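Local coordinates for protein Cry23AA1 (PDB 4RHZ) that binds zinc and pairs with Cry37Aa1 as a binary Bacillus thuringiensis crystal toxin of the aerolysin family, probably acting by forming membrane pores, at residues A[50-64]-A[142-156]. Sequence-based numbering, arbitrary orientation.
Sequences VNNQLTTKRVDNTGS and IPPKTYVEAAYIIQN
Strand 50-61 pairs antiparallel with the start of strand 146-179, from Val-50 opposite Asn-156 to Asn-61 opposite Thr-146, in the long twisted sheet of the aerolysin-type fold. Backbone hydrogen bonds link the two along this whole length. The register slips by one residue at a beta bulge around Leu-54 and Thr-55: Leu-54 N donates to Tyr-152 O, whereas Tyr-152 N turns to Thr-55 O, at 2.9 Å. On its far side strand 146-179 is bonded to strand 211-235, and Val-50 to Asn-52 continue the sheet into a strand of the Cry37Aa1 chain.

Polar side chains reinforce the ladder. Gln-155 NE2 reaches Asn-51 OD1 at 2.7 Å, lying on a lone pair of that oxygen with the two amide planes only 22° apart, while Asn-51 ND2 donates to Cys-99 O of Cry37Aa1. On the same face, farther along, the Arg-58 guanidinium lies flat over the Tyr-147 ring, planes 7° apart and CZ 3.8 Å from the ring centroid, a cation-pi stack. Asp-60 holds the guanidinium flat through a side-on, two-pronged salt bridge, Arg-58 NE to Asp-60 OD1 at 2.6 Å and Arg-58 NH2 to Asp-60 OD2.

Two apolar contacts add to the ladder: at the bulge, Leu-54 CD1 packs on Ile-154 CG2 at 3.8 Å, and Val-59 CG1 meets Ile-142 CD1 from the preceding strand.

Where the pairing ends, a G1 beta bulge sets Asn-61 opposite the pair Lys-145 and Thr-146, and the Lys-145 chain, bent at chi2, brings NZ to a hydrogen bond with Thr-62 O. Asn-61, its CG trans to the backbone N (chi1 180°), turns OD1 back to Gly-63 N in an Asx turn; its ND2 reaches across to Ile-142 O at 2.8 Å and, weakly, to Pro-143 O at 3.1 Å, with Tyr-65 O as a further acceptor.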
ATOM      1  N   VAL A  50      -6.793  -3.578  -1.225  1.00 28.03           N
ATOM      2  CA  VAL A  50      -7.341  -4.880  -1.191  1.00 29.54           C
ATOM      3  C   VAL A  50      -8.525  -5.030  -0.142  1.00 30.27           C
ATOM      4  O   VAL A  50      -8.335  -4.777   1.066  1.00 29.57           O
ATOM      5  CB  VAL A  50      -6.240  -5.974  -0.907  1.00 30.47           C
ATOM      6  CG1 VAL A  50      -6.885  -7.367  -0.788  1.00 27.65           C
ATOM      7  CG2 VAL A  50      -5.167  -5.987  -2.054  1.00 32.94           C
ATOM      8  N   ASN A  51      -9.673  -5.528  -0.626  1.00 28.38           N
ATOM      9  CA  ASN A  51     -10.847  -5.804   0.182  1.00 27.98           C
ATOM     10  C   ASN A  51     -10.662  -7.166   0.739  1.00 27.32           C
ATOM     11  O   ASN A  51     -10.491  -8.103  -0.007  1.00 28.91           O
ATOM     12  CB  ASN A  51     -12.151  -5.760  -0.675  1.00 26.54           C
ATOM     13  CG  ASN A  51     -12.634  -4.307  -0.941  1.00 30.89           C
ATOM     14  OD1 ASN A  51     -12.075  -3.308  -0.381  1.00 27.33           O
ATOM     15  ND2 ASN A  51     -13.703  -4.169  -1.761  1.00 27.16           N
ATOM     16  N   ASN A  52     -10.715  -7.276   2.043  1.00 26.37           N
ATOM     17  CA  ASN A  52     -10.633  -8.508   2.745  1.00 28.35           C
ATOM     18  C   ASN A  52     -11.968  -8.731   3.493  1.00 30.58           C
ATOM     19  O   ASN A  52     -12.445  -7.863   4.234  1.00 29.67           O
ATOM     20  CB  ASN A  52      -9.488  -8.440   3.813  1.00 27.77           C
ATOM     21  CG  ASN A  52      -8.097  -8.355   3.130  1.00 32.81           C
ATOM     22  OD1 ASN A  52      -7.529  -9.384   2.699  1.00 32.71           O
ATOM     23  ND2 ASN A  52      -7.691  -7.125   2.820  1.00 30.63           N
ATOM     24  N   GLN A  53     -12.504  -9.920   3.372  1.00 31.93           N
ATOM     25  CA  GLN A  53     -13.662 -10.244   4.114  1.00 34.40           C
ATOM     26  C   GLN A  53     -13.313 -10.819   5.468  1.00 34.35           C
ATOM     27  O   GLN A  53     -12.562 -11.800   5.557  1.00 33.52           O
ATOM     28  CB  GLN A  53     -14.481 -11.229   3.312  1.00 34.68           C
ATOM     29  CG  GLN A  53     -15.858 -11.250   3.835  1.00 39.58           C
ATOM     30  CD  GLN A  53     -16.414 -12.585   3.811  1.00 47.06           C
ATOM     31  OE1 GLN A  53     -16.100 -13.418   4.681  1.00 46.56           O
ATOM     32  NE2 GLN A  53     -17.286 -12.844   2.786  1.00 49.14           N
ATOM     33  N   LEU A  54     -13.858 -10.216   6.528  1.00 35.28           N
ATOM     34  CA  LEU A  54     -13.542 -10.642   7.903  1.00 36.97           C
ATOM     35  C   LEU A  54     -14.468 -11.631   8.554  1.00 37.64           C
ATOM     36  O   LEU A  54     -13.953 -12.680   9.000  1.00 38.21           O
ATOM     37  CB  LEU A  54     -13.338  -9.463   8.864  1.00 37.62           C
ATOM     38  CG  LEU A  54     -12.351  -8.454   8.220  1.00 41.11           C
ATOM     39  CD1 LEU A  54     -12.402  -7.212   9.042  1.00 40.79           C
ATOM     40  CD2 LEU A  54     -10.905  -9.035   8.113  1.00 40.81           C
ATOM     41  N   THR A  55     -15.788 -11.309   8.655  1.00 36.15           N
ATOM     42  CA  THR A  55     -16.809 -12.285   9.097  1.00 34.51           C
ATOM     43  C   THR A  55     -18.054 -11.883   8.414  1.00 33.53           C
ATOM     44  O   THR A  55     -18.127 -10.814   7.821  1.00 32.87           O
ATOM     45  CB  THR A  55     -17.346 -12.070  10.495  1.00 35.37           C
ATOM     46  OG1 THR A  55     -16.887 -10.835  11.020  1.00 36.02           O
ATOM     47  CG2 THR A  55     -17.204 -13.211  11.382  1.00 32.07           C
ATOM     48  N   THR A  56     -19.064 -12.731   8.573  1.00 33.06           N
ATOM     49  CA  THR A  56     -20.342 -12.439   8.041  1.00 34.64           C
ATOM     50  C   THR A  56     -21.419 -12.739   9.088  1.00 33.61           C
ATOM     51  O   THR A  56     -21.278 -13.626   9.969  1.00 32.81           O
ATOM     52  CB  THR A  56     -20.615 -13.253   6.756  1.00 35.15           C
ATOM     53  OG1 THR A  56     -20.626 -14.612   7.155  1.00 44.20           O
ATOM     54  CG2 THR A  56     -19.497 -13.131   5.755  1.00 33.06           C
ATOM     55  N   LYS A  57     -22.501 -11.991   8.961  1.00 31.48           N
ATOM     56  CA  LYS A  57     -23.652 -12.211   9.808  1.00 30.87           C
ATOM     57  C   LYS A  57     -24.817 -12.540   8.878  1.00 30.74           C
ATOM     58  O   LYS A  57     -25.111 -11.774   7.932  1.00 29.07           O
ATOM     59  CB  LYS A  57     -23.903 -10.951  10.639  1.00 31.66           C
ATOM     60  CG  LYS A  57     -22.946 -10.872  11.806  1.00 32.45           C
ATOM     61  CD  LYS A  57     -23.200  -9.834  12.833  1.00 36.59           C
ATOM     62  CE  LYS A  57     -22.105  -9.971  13.950  1.00 40.04           C
ATOM     63  NZ  LYS A  57     -22.271  -8.952  15.018  1.00 44.41           N
ATOM     64  N   ARG A  58     -25.400 -13.716   9.116  1.00 30.66           N
ATOM     65  CA  ARG A  58     -26.495 -14.190   8.333  1.00 32.48           C
ATOM     66  C   ARG A  58     -27.821 -14.080   9.178  1.00 32.62           C
ATOM     67  O   ARG A  58     -27.864 -14.470  10.391  1.00 31.08           O
ATOM     68  CB  ARG A  58     -26.243 -15.649   7.921  1.00 31.66           C
ATOM     69  CG  ARG A  58     -27.343 -16.216   7.033  1.00 34.36           C
ATOM     70  CD  ARG A  58     -27.198 -17.750   6.658  1.00 34.28           C
ATOM     71  NE  ARG A  58     -28.478 -18.312   6.206  1.00 34.18           N
ATOM     72  CZ  ARG A  58     -28.647 -19.301   5.305  1.00 40.39           C
ATOM     73  NH1 ARG A  58     -27.582 -19.838   4.678  1.00 39.09           N
ATOM     74  NH2 ARG A  58     -29.892 -19.747   5.000  1.00 31.44           N
ATOM     75  N   VAL A  59     -28.882 -13.604   8.521  1.00 31.78           N
ATOM     76  CA  VAL A  59     -30.215 -13.472   9.159  1.00 31.44           C
ATOM     77  C   VAL A  59     -31.246 -14.028   8.202  1.00 31.69           C
ATOM     78  O   VAL A  59     -31.401 -13.503   7.116  1.00 31.85           O
ATOM     79  CB  VAL A  59     -30.606 -12.015   9.504  1.00 30.39           C
ATOM     80  CG1 VAL A  59     -31.912 -11.968  10.358  1.00 32.17           C
ATOM     81  CG2 VAL A  59     -29.486 -11.285  10.299  1.00 32.66           C
ATOM     82  N   ASP A  60     -31.918 -15.095   8.625  1.00 31.77           N
ATOM     83  CA  ASP A  60     -33.025 -15.711   7.891  1.00 34.11           C
ATOM     84  C   ASP A  60     -34.402 -15.144   8.378  1.00 35.86           C
ATOM     85  O   ASP A  60     -34.723 -15.236   9.584  1.00 35.95           O
ATOM     86  CB  ASP A  60     -32.980 -17.221   8.091  1.00 32.36           C
ATOM     87  CG  ASP A  60     -31.740 -17.877   7.415  1.00 36.78           C
ATOM     88  OD1 ASP A  60     -30.591 -17.386   7.504  1.00 35.72           O
ATOM     89  OD2 ASP A  60     -31.885 -18.919   6.774  1.00 43.30           O
ATOM     90  N   ASN A  61     -35.142 -14.495   7.473  1.00 35.86           N
ATOM     91  CA  ASN A  61     -36.511 -14.094   7.717  1.00 36.66           C
ATOM     92  C   ASN A  61     -37.457 -15.185   7.175  1.00 38.28           C
ATOM     93  O   ASN A  61     -37.830 -15.193   5.992  1.00 38.02           O
ATOM     94  CB  ASN A  61     -36.803 -12.744   7.055  1.00 35.55           C
ATOM     95  CG  ASN A  61     -38.308 -12.262   7.289  1.00 35.98           C
ATOM     96  OD1 ASN A  61     -39.040 -12.885   8.025  1.00 35.19           O
ATOM     97  ND2 ASN A  61     -38.722 -11.185   6.614  1.00 29.84           N
ATOM     98  N   THR A  62     -37.798 -16.159   7.992  1.00 40.09           N
ATOM     99  CA  THR A  62     -38.644 -17.236   7.459  1.00 41.83           C
ATOM    100  C   THR A  62     -40.150 -16.859   7.443  1.00 44.42           C
ATOM    101  O   THR A  62     -40.963 -17.703   7.121  1.00 46.02           O
ATOM    102  CB  THR A  62     -38.510 -18.511   8.250  1.00 41.03           C
ATOM    103  OG1 THR A  62     -38.911 -18.229   9.589  1.00 43.77           O
ATOM    104  CG2 THR A  62     -37.051 -19.047   8.280  1.00 38.96           C
ATOM    105  N   GLY A  63     -40.519 -15.615   7.791  1.00 45.90           N
ATOM    106  CA  GLY A  63     -41.931 -15.228   7.872  1.00 47.44           C
ATOM    107  C   GLY A  63     -42.437 -14.488   6.630  1.00 49.39           C
ATOM    108  O   GLY A  63     -41.673 -14.252   5.655  1.00 48.78           O
ATOM    109  N   SER A  64     -43.717 -14.106   6.667  1.00 49.66           N
ATOM    110  CA  SER A  64     -44.376 -13.546   5.511  1.00 51.33           C
ATOM    111  C   SER A  64     -44.369 -12.036   5.516  1.00 51.94           C
ATOM    112  O   SER A  64     -44.867 -11.421   4.585  1.00 52.29           O
ATOM    113  CB  SER A  64     -45.796 -14.110   5.370  1.00 51.74           C
ATOM    114  OG  SER A  64     -45.751 -15.521   5.577  1.00 52.42           O
ATOM    115  N   ILE A 142     -35.135  -7.039   5.649  1.00 42.10           N
ATOM    116  CA  ILE A 142     -35.134  -8.349   5.025  1.00 41.49           C
ATOM    117  C   ILE A 142     -36.531  -8.759   4.493  1.00 42.02           C
ATOM    118  O   ILE A 142     -37.417  -9.077   5.305  1.00 43.17           O
ATOM    119  CB  ILE A 142     -34.695  -9.415   6.020  1.00 40.16           C
ATOM    120  CG1 ILE A 142     -33.383  -8.961   6.689  1.00 36.15           C
ATOM    121  CG2 ILE A 142     -34.564 -10.747   5.298  1.00 37.26           C
ATOM    122  CD1 ILE A 142     -33.007  -9.774   7.821  1.00 33.50           C
ATOM    123  N   PRO A 143     -36.707  -8.827   3.160  1.00 41.16           N
ATOM    124  CA  PRO A 143     -37.998  -9.289   2.682  1.00 41.60           C
ATOM    125  C   PRO A 143     -38.381 -10.649   3.230  1.00 41.07           C
ATOM    126  O   PRO A 143     -37.565 -11.353   3.788  1.00 39.08           O
ATOM    127  CB  PRO A 143     -37.840  -9.344   1.147  1.00 42.14           C
ATOM    128  CG  PRO A 143     -36.804  -8.257   0.860  1.00 43.10           C
ATOM    129  CD  PRO A 143     -35.821  -8.437   2.056  1.00 41.43           C
ATOM    130  N   PRO A 144     -39.662 -10.985   3.093  1.00 42.28           N
ATOM    131  CA  PRO A 144     -40.237 -12.205   3.647  1.00 41.48           C
ATOM    132  C   PRO A 144     -39.619 -13.369   2.934  1.00 40.65           C
ATOM    133  O   PRO A 144     -39.356 -13.248   1.765  1.00 41.12           O
ATOM    134  CB  PRO A 144     -41.731 -12.119   3.257  1.00 41.54           C
ATOM    135  CG  PRO A 144     -41.988 -10.675   2.825  1.00 43.95           C
ATOM    136  CD  PRO A 144     -40.650 -10.123   2.381  1.00 42.82           C
ATOM    137  N   LYS A 145     -39.443 -14.494   3.609  1.00 39.77           N
ATOM    138  CA  LYS A 145     -38.895 -15.694   2.974  1.00 42.54           C
ATOM    139  C   LYS A 145     -37.522 -15.393   2.298  1.00 42.39           C
ATOM    140  O   LYS A 145     -37.264 -15.811   1.191  1.00 43.35           O
ATOM    141  CB  LYS A 145     -39.907 -16.293   1.935  1.00 41.93           C
ATOM    142  CG  LYS A 145     -41.329 -16.572   2.487  1.00 46.43           C
ATOM    143  CD  LYS A 145     -41.341 -17.625   3.571  1.00 44.19           C
ATOM    144  CE  LYS A 145     -42.750 -17.771   4.184  1.00 50.22           C
ATOM    145  NZ  LYS A 145     -42.663 -18.821   5.276  1.00 49.42           N
ATOM    146  N   THR A 146     -36.657 -14.647   2.961  1.00 42.14           N
ATOM    147  CA  THR A 146     -35.371 -14.284   2.371  1.00 42.18           C
ATOM    148  C   THR A 146     -34.351 -14.310   3.480  1.00 41.33           C
ATOM    149  O   THR A 146     -34.656 -14.013   4.647  1.00 40.19           O
ATOM    150  CB  THR A 146     -35.449 -12.881   1.760  1.00 42.23           C
ATOM    151  OG1 THR A 146     -36.475 -12.895   0.763  1.00 43.43           O
ATOM    152  CG2 THR A 146     -34.149 -12.463   1.115  1.00 42.07           C
ATOM    153  N   TYR A 147     -33.133 -14.694   3.139  1.00 40.01           N
ATOM    154  CA  TYR A 147     -32.075 -14.450   4.079  1.00 37.98           C
ATOM    155  C   TYR A 147     -31.096 -13.432   3.524  1.00 38.44           C
ATOM    156  O   TYR A 147     -31.059 -13.123   2.312  1.00 37.07           O
ATOM    157  CB  TYR A 147     -31.429 -15.720   4.498  1.00 37.67           C
ATOM    158  CG  TYR A 147     -30.621 -16.417   3.437  1.00 40.61           C
ATOM    159  CD1 TYR A 147     -29.209 -16.256   3.374  1.00 40.74           C
ATOM    160  CD2 TYR A 147     -31.240 -17.297   2.533  1.00 41.62           C
ATOM    161  CE1 TYR A 147     -28.439 -16.930   2.436  1.00 35.11           C
ATOM    162  CE2 TYR A 147     -30.507 -17.968   1.592  1.00 44.13           C
ATOM    163  CZ  TYR A 147     -29.097 -17.779   1.544  1.00 44.67           C
ATOM    164  OH  TYR A 147     -28.412 -18.472   0.595  1.00 46.07           O
ATOM    165  N   VAL A 148     -30.324 -12.891   4.444  1.00 37.40           N
ATOM    166  CA  VAL A 148     -29.369 -11.880   4.143  1.00 36.58           C
ATOM    167  C   VAL A 148     -28.011 -12.403   4.692  1.00 36.79           C
ATOM    168  O   VAL A 148     -27.939 -13.044   5.779  1.00 36.77           O
ATOM    169  CB  VAL A 148     -29.927 -10.578   4.716  1.00 37.72           C
ATOM    170  CG1 VAL A 148     -29.140  -9.997   5.753  1.00 38.11           C
ATOM    171  CG2 VAL A 148     -30.340  -9.617   3.631  1.00 38.33           C
ATOM    172  N   GLU A 149     -26.964 -12.220   3.903  1.00 33.80           N
ATOM    173  CA  GLU A 149     -25.597 -12.401   4.404  1.00 33.95           C
ATOM    174  C   GLU A 149     -24.973 -11.016   4.400  1.00 32.38           C
ATOM    175  O   GLU A 149     -24.849 -10.412   3.301  1.00 31.27           O
ATOM    176  CB  GLU A 149     -24.787 -13.327   3.491  1.00 33.54           C
ATOM    177  CG  GLU A 149     -24.836 -14.803   3.915  1.00 39.95           C
ATOM    178  CD  GLU A 149     -24.423 -15.800   2.824  1.00 49.05           C
ATOM    179  OE1 GLU A 149     -23.844 -15.387   1.804  1.00 53.76           O
ATOM    180  OE2 GLU A 149     -24.703 -17.010   2.966  1.00 50.21           O
ATOM    181  N   ALA A 150     -24.637 -10.503   5.593  1.00 30.36           N
ATOM    182  CA  ALA A 150     -23.997  -9.196   5.680  1.00 30.11           C
ATOM    183  C   ALA A 150     -22.526  -9.522   6.001  1.00 30.59           C
ATOM    184  O   ALA A 150     -22.211 -10.109   7.078  1.00 31.79           O
ATOM    185  CB  ALA A 150     -24.632  -8.273   6.768  1.00 28.20           C
ATOM    186  N   ALA A 151     -21.662  -9.250   5.033  1.00 29.31           N
ATOM    187  CA  ALA A 151     -20.195  -9.544   5.203  1.00 28.77           C
ATOM    188  C   ALA A 151     -19.463  -8.226   5.538  1.00 28.18           C
ATOM    189  O   ALA A 151     -19.677  -7.209   4.907  1.00 28.50           O
ATOM    190  CB  ALA A 151     -19.623 -10.201   3.917  1.00 26.42           C
ATOM    191  N   TYR A 152     -18.600  -8.260   6.531  1.00 28.79           N
ATOM    192  CA  TYR A 152     -17.805  -7.074   6.898  1.00 27.91           C
ATOM    193  C   TYR A 152     -16.480  -7.105   6.133  1.00 28.55           C
ATOM    194  O   TYR A 152     -15.719  -8.087   6.210  1.00 27.43           O
ATOM    195  CB  TYR A 152     -17.566  -7.130   8.428  1.00 27.57           C
ATOM    196  CG  TYR A 152     -17.074  -5.856   9.045  1.00 27.21           C
ATOM    197  CD1 TYR A 152     -17.604  -4.625   8.651  1.00 26.19           C
ATOM    198  CD2 TYR A 152     -16.160  -5.884  10.100  1.00 28.27           C
ATOM    199  CE1 TYR A 152     -17.199  -3.463   9.263  1.00 31.17           C
ATOM    200  CE2 TYR A 152     -15.724  -4.703  10.694  1.00 30.18           C
ATOM    201  CZ  TYR A 152     -16.243  -3.539  10.289  1.00 31.21           C
ATOM    202  OH  TYR A 152     -15.876  -2.401  10.910  1.00 37.06           O
ATOM    203  N   ILE A 153     -16.239  -6.052   5.357  1.00 28.96           N
ATOM    204  CA  ILE A 153     -15.095  -5.964   4.455  1.00 30.07           C
ATOM    205  C   ILE A 153     -14.162  -4.851   4.983  1.00 30.97           C
ATOM    206  O   ILE A 153     -14.644  -3.724   5.244  1.00 29.25           O
ATOM    207  CB  ILE A 153     -15.482  -5.472   3.011  1.00 30.31           C
ATOM    208  CG1 ILE A 153     -16.292  -6.477   2.135  1.00 33.53           C
ATOM    209  CG2 ILE A 153     -14.255  -5.185   2.212  1.00 31.09           C
ATOM    210  CD1 ILE A 153     -16.412  -7.830   2.673  1.00 40.74           C
ATOM    211  N   ILE A 154     -12.857  -5.141   5.135  1.00 30.67           N
ATOM    212  CA  ILE A 154     -11.867  -4.089   5.447  0.50 31.00           C
ATOM    213  C   ILE A 154     -10.957  -3.884   4.218  1.00 31.34           C
ATOM    214  O   ILE A 154     -10.394  -4.853   3.675  1.00 32.09           O
ATOM    215  CB  ILE A 154     -11.135  -4.388   6.779  0.50 31.25           C
ATOM    216  CG1 ILE A 154     -10.547  -3.114   7.418  0.50 32.52           C
ATOM    217  CG2 ILE A 154     -10.084  -5.447   6.614  0.50 32.83           C
ATOM    218  CD1 ILE A 154      -9.622  -2.367   6.551  0.50 28.69           C
ATOM    219  N   GLN A 155     -10.885  -2.656   3.747  1.00 31.22           N
ATOM    220  CA  GLN A 155     -10.106  -2.333   2.612  1.00 32.76           C
ATOM    221  C   GLN A 155      -8.689  -1.860   3.073  1.00 35.09           C
ATOM    222  O   GLN A 155      -8.545  -0.785   3.631  1.00 35.60           O
ATOM    223  CB  GLN A 155     -10.809  -1.272   1.778  1.00 30.58           C
ATOM    224  CG  GLN A 155     -10.100  -0.946   0.548  1.00 28.56           C
ATOM    225  CD  GLN A 155     -10.888  -0.072  -0.359  1.00 35.86           C
ATOM    226  OE1 GLN A 155     -10.552   1.102  -0.565  1.00 30.90           O
ATOM    227  NE2 GLN A 155     -11.982  -0.630  -0.921  1.00 34.10           N
ATOM    228  N   ASN A 156      -7.694  -2.692   2.805  1.00 36.44           N
ATOM    229  CA  ASN A 156      -6.290  -2.476   3.144  1.00 37.91           C
ATOM    230  C   ASN A 156      -5.482  -1.818   2.077  1.00 36.75           C
ATOM    231  O   ASN A 156      -5.632  -2.151   0.896  1.00 35.73           O
ATOM    232  CB  ASN A 156      -5.627  -3.800   3.466  1.00 37.68           C
ATOM    233  CG  ASN A 156      -5.403  -3.930   4.912  1.00 50.14           C
ATOM    234  OD1 ASN A 156      -6.339  -4.293   5.694  1.00 58.74           O
ATOM    235  ND2 ASN A 156      -4.160  -3.540   5.356  1.00 57.51           N
TER